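Local coordinates for protein tripeptidase (Staphylococcus aureus subsp. aureus, PDB 3RZA) that probably hydrolyses tripeptides as a metal-dependent peptidase of the M20/M25/M40 family, with zinc bound at its metal site, at residues D186-P199 and L332-S346. Numbering follows the deposited sequence.
Sequences DASADVGTTVVGAP and LSANTIISGGGSDGS. With ZN (zinc ion), chain C.
Thr194 and Ile337 are bonded through their backbones where strands 194-198 and 336-338 run parallel. Thr194 N donates to Asn335 O at 3.0 Å, and Thr194 O accepts from Ile337 N. Ile337 O then takes a bond from Val196 N at 2.9 Å, with the donor almost in line with the C=O bond. Beyond Val196, Gly197 O accepts from Ser339 N at 3.0 Å in a nearly straight bond (172° at the hydrogen).

The side chain of Ile337 lies on the same sheet face as Val195. Its CG1 stands between its own backbone N and carbonyl carbon (chi1 62°). From there CG1 packs 3.8 Å from Thr193 CG2, the two side chains crossing at about a right angle. Ile337 CD1 goes on to Ala189 CB, and Val195 CG2 lies against Ile337 CG1. Val196 CG1 touches Thr336 CB. The end of Ile338 turns back, and its CD1 lies 3.6 Å from Gly197 CA.

Strand 336-338 thus adds to strand 194-209 in the large mixed sheet of the metal-binding domain of an M20-type peptidase. Strand 355-359 pairs antiparallel with 194-209 and bonds to Thr193 and Val195. Helix 318-329 packs on Thr194, Val196 and Thr336.

Before the strands, Leu332 CD1 rests 3.9 Å from Val191 CG1. One water joins Val191 O, Thr193 OG1 and Ser333 OG. Another joins Gly192 O, Thr194 OG1 and Asn335 O. After the strands, Ala198 CB packs on Gly341 O.

Asp186 OD1 binds zinc at 2.1 Å, alongside His98, Asp129 and a water, and is hydrogen-bonded to Tyr362. Asp186 OD2 receives a bond from a second water that also accepts one from Asp344 N, tying the metal ligand to the backbone just after the N-cap residue Ser343.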
# COMPACT_ATOMS: atom_id res chain seq x y z
N ASP A 186 -14.98 29.78 -11.75
CA ASP A 186 -14.51 28.58 -11.05
C ASP A 186 -13.01 28.63 -10.59
O ASP A 186 -12.31 27.63 -10.69
CB ASP A 186 -14.75 27.34 -11.97
CG ASP A 186 -14.56 26.00 -11.24
OD1 ASP A 186 -14.89 25.91 -10.05
OD2 ASP A 186 -14.10 25.03 -11.88
N ALA A 187 -12.56 29.77 -10.06
CA ALA A 187 -11.18 29.90 -9.50
C ALA A 187 -11.23 29.97 -7.97
O ALA A 187 -12.11 30.63 -7.40
CB ALA A 187 -10.51 31.13 -10.07
N SER A 188 -10.29 29.29 -7.30
CA SER A 188 -10.05 29.45 -5.85
C SER A 188 -9.25 30.72 -5.63
O SER A 188 -8.02 30.70 -5.52
CB SER A 188 -9.30 28.24 -5.27
OG SER A 188 -10.08 27.06 -5.39
N ALA A 189 -9.94 31.84 -5.64
CA ALA A 189 -9.34 33.15 -5.46
C ALA A 189 -10.46 34.11 -5.05
O ALA A 189 -11.63 33.82 -5.24
CB ALA A 189 -8.65 33.64 -6.76
N ASP A 190 -10.08 35.22 -4.46
CA ASP A 190 -11.04 36.24 -4.05
C ASP A 190 -11.85 36.73 -5.27
O ASP A 190 -11.31 36.79 -6.41
CB ASP A 190 -10.32 37.44 -3.41
CG ASP A 190 -9.53 37.09 -2.13
OD1 ASP A 190 -9.71 35.99 -1.53
OD2 ASP A 190 -8.70 37.93 -1.74
N VAL A 191 -13.11 37.09 -5.04
CA VAL A 191 -13.90 37.73 -6.11
C VAL A 191 -13.22 39.06 -6.54
O VAL A 191 -12.80 39.86 -5.69
CB VAL A 191 -15.37 37.95 -5.71
CG1 VAL A 191 -16.18 38.54 -6.88
CG2 VAL A 191 -16.01 36.62 -5.25
N GLY A 192 -13.05 39.23 -7.86
CA GLY A 192 -12.33 40.37 -8.44
C GLY A 192 -10.86 40.06 -8.73
O GLY A 192 -10.13 40.93 -9.23
N THR A 193 -10.41 38.85 -8.40
CA THR A 193 -9.14 38.30 -8.88
C THR A 193 -9.40 37.38 -10.06
O THR A 193 -10.37 36.61 -10.04
CB THR A 193 -8.42 37.54 -7.75
OG1 THR A 193 -8.14 38.49 -6.71
CG2 THR A 193 -7.11 36.90 -8.25
N THR A 194 -8.56 37.48 -11.10
CA THR A 194 -8.72 36.73 -12.37
C THR A 194 -7.49 35.87 -12.57
O THR A 194 -6.38 36.37 -12.54
CB THR A 194 -8.86 37.70 -13.58
OG1 THR A 194 -9.90 38.63 -13.32
CG2 THR A 194 -9.17 36.95 -14.87
N VAL A 195 -7.69 34.56 -12.77
CA VAL A 195 -6.64 33.67 -13.20
C VAL A 195 -6.43 33.84 -14.71
O VAL A 195 -7.35 33.55 -15.49
CB VAL A 195 -6.99 32.21 -12.91
CG1 VAL A 195 -5.96 31.28 -13.52
CG2 VAL A 195 -7.17 31.97 -11.40
N VAL A 196 -5.24 34.28 -15.12
CA VAL A 196 -4.87 34.50 -16.56
C VAL A 196 -3.98 33.42 -17.15
O VAL A 196 -3.68 33.43 -18.35
CB VAL A 196 -4.23 35.91 -16.81
CG1 VAL A 196 -5.24 37.02 -16.38
CG2 VAL A 196 -2.83 36.08 -16.09
N GLY A 197 -3.58 32.46 -16.32
CA GLY A 197 -2.80 31.35 -16.78
C GLY A 197 -2.89 30.21 -15.82
O GLY A 197 -3.17 30.42 -14.64
N ALA A 198 -2.67 29.01 -16.33
CA ALA A 198 -2.77 27.76 -15.55
C ALA A 198 -1.76 26.79 -16.16
O ALA A 198 -1.45 26.91 -17.35
CB ALA A 198 -4.21 27.19 -15.63
N PRO A 199 -1.21 25.83 -15.37
CA PRO A 199 -0.14 24.96 -15.86
C PRO A 199 -0.64 23.76 -16.67
O PRO A 199 -1.87 23.48 -16.69
CB PRO A 199 0.49 24.46 -14.57
CG PRO A 199 -0.69 24.28 -13.66
CD PRO A 199 -1.69 25.37 -14.05
N LEU A 332 -13.05 46.15 -6.12
CA LEU A 332 -12.32 44.91 -5.79
C LEU A 332 -10.90 45.04 -6.34
O LEU A 332 -10.61 45.97 -7.10
CB LEU A 332 -13.05 43.70 -6.38
CG LEU A 332 -14.57 43.60 -6.09
CD1 LEU A 332 -15.12 42.32 -6.67
CD2 LEU A 332 -14.88 43.65 -4.60
N SER A 333 -10.02 44.15 -5.92
CA SER A 333 -8.57 44.28 -6.19
C SER A 333 -8.17 44.40 -7.68
O SER A 333 -7.21 45.07 -8.00
CB SER A 333 -7.81 43.09 -5.59
OG SER A 333 -8.03 41.92 -6.38
N ALA A 334 -8.90 43.73 -8.57
CA ALA A 334 -8.56 43.69 -10.02
C ALA A 334 -7.19 43.07 -10.34
O ALA A 334 -6.60 43.39 -11.37
CB ALA A 334 -8.69 45.10 -10.68
N ASN A 335 -6.73 42.16 -9.48
CA ASN A 335 -5.47 41.43 -9.65
C ASN A 335 -5.61 40.33 -10.71
O ASN A 335 -6.71 39.85 -10.96
CB ASN A 335 -5.05 40.77 -8.32
CG ASN A 335 -4.72 41.78 -7.24
OD1 ASN A 335 -4.24 42.87 -7.52
ND2 ASN A 335 -4.95 41.40 -5.99
N THR A 336 -4.50 39.97 -11.32
CA THR A 336 -4.41 38.89 -12.25
C THR A 336 -3.36 37.95 -11.67
O THR A 336 -2.29 38.41 -11.25
CB THR A 336 -3.94 39.40 -13.59
OG1 THR A 336 -2.70 40.09 -13.43
CG2 THR A 336 -4.97 40.36 -14.15
N ILE A 337 -3.68 36.66 -11.59
CA ILE A 337 -2.77 35.67 -11.03
C ILE A 337 -2.58 34.49 -11.98
O ILE A 337 -3.23 34.39 -13.03
CB ILE A 337 -3.26 35.16 -9.60
CG1 ILE A 337 -4.62 34.45 -9.68
CG2 ILE A 337 -3.27 36.32 -8.56
CD1 ILE A 337 -4.98 33.69 -8.40
N ILE A 338 -1.68 33.61 -11.59
CA ILE A 338 -1.47 32.33 -12.21
C ILE A 338 -1.94 31.28 -11.19
O ILE A 338 -1.65 31.41 -10.01
CB ILE A 338 0.04 32.21 -12.54
CG1 ILE A 338 0.46 33.28 -13.58
CG2 ILE A 338 0.35 30.96 -13.08
CD1 ILE A 338 -0.30 33.21 -14.91
N SER A 339 -2.72 30.29 -11.66
CA SER A 339 -3.29 29.25 -10.79
C SER A 339 -2.32 28.08 -10.68
O SER A 339 -1.40 27.97 -11.46
CB SER A 339 -4.61 28.73 -11.35
OG SER A 339 -4.44 28.16 -12.63
N GLY A 340 -2.56 27.23 -9.69
CA GLY A 340 -1.81 25.99 -9.51
C GLY A 340 -2.41 24.77 -10.20
O GLY A 340 -1.76 23.73 -10.24
N GLY A 341 -3.63 24.89 -10.74
CA GLY A 341 -4.34 23.76 -11.31
C GLY A 341 -5.22 24.11 -12.50
O GLY A 341 -5.20 25.24 -13.01
N GLY A 342 -6.02 23.14 -12.90
CA GLY A 342 -6.83 23.23 -14.10
C GLY A 342 -8.29 23.54 -13.82
O GLY A 342 -8.73 23.61 -12.69
N SER A 343 -9.04 23.76 -14.89
CA SER A 343 -10.48 24.00 -14.84
C SER A 343 -10.97 23.75 -16.25
O SER A 343 -10.15 23.49 -17.16
CB SER A 343 -10.77 25.45 -14.43
OG SER A 343 -10.63 26.34 -15.52
N ASP A 344 -12.28 23.86 -16.46
CA ASP A 344 -12.83 23.73 -17.82
C ASP A 344 -12.29 24.76 -18.80
O ASP A 344 -12.22 24.48 -20.00
CB ASP A 344 -14.37 23.78 -17.81
CG ASP A 344 -15.00 22.51 -17.21
OD1 ASP A 344 -14.41 21.41 -17.32
OD2 ASP A 344 -16.07 22.63 -16.62
N GLY A 345 -11.89 25.92 -18.28
CA GLY A 345 -11.16 26.92 -19.04
C GLY A 345 -9.87 26.46 -19.68
O GLY A 345 -9.51 26.96 -20.73
N SER A 346 -9.18 25.51 -19.04
CA SER A 346 -7.96 24.89 -19.60
C SER A 346 -8.27 24.13 -20.89
O SER A 346 -7.45 24.12 -21.80
CB SER A 346 -7.31 23.91 -18.61
OG SER A 346 -7.03 24.50 -17.34
ZN ZN C . -14.90 23.83 -9.55
O HOH W 1 -14.22 24.93 -14.63
O HOH W 2 -9.91 40.18 -5.41
O HOH W 3 -9.09 40.80 -11.83
O HOH W 4 -6.09 38.75 -4.90
O HOH W 5 -4.35 24.60 -17.73
O HOH W 6 -13.03 22.96 -9.22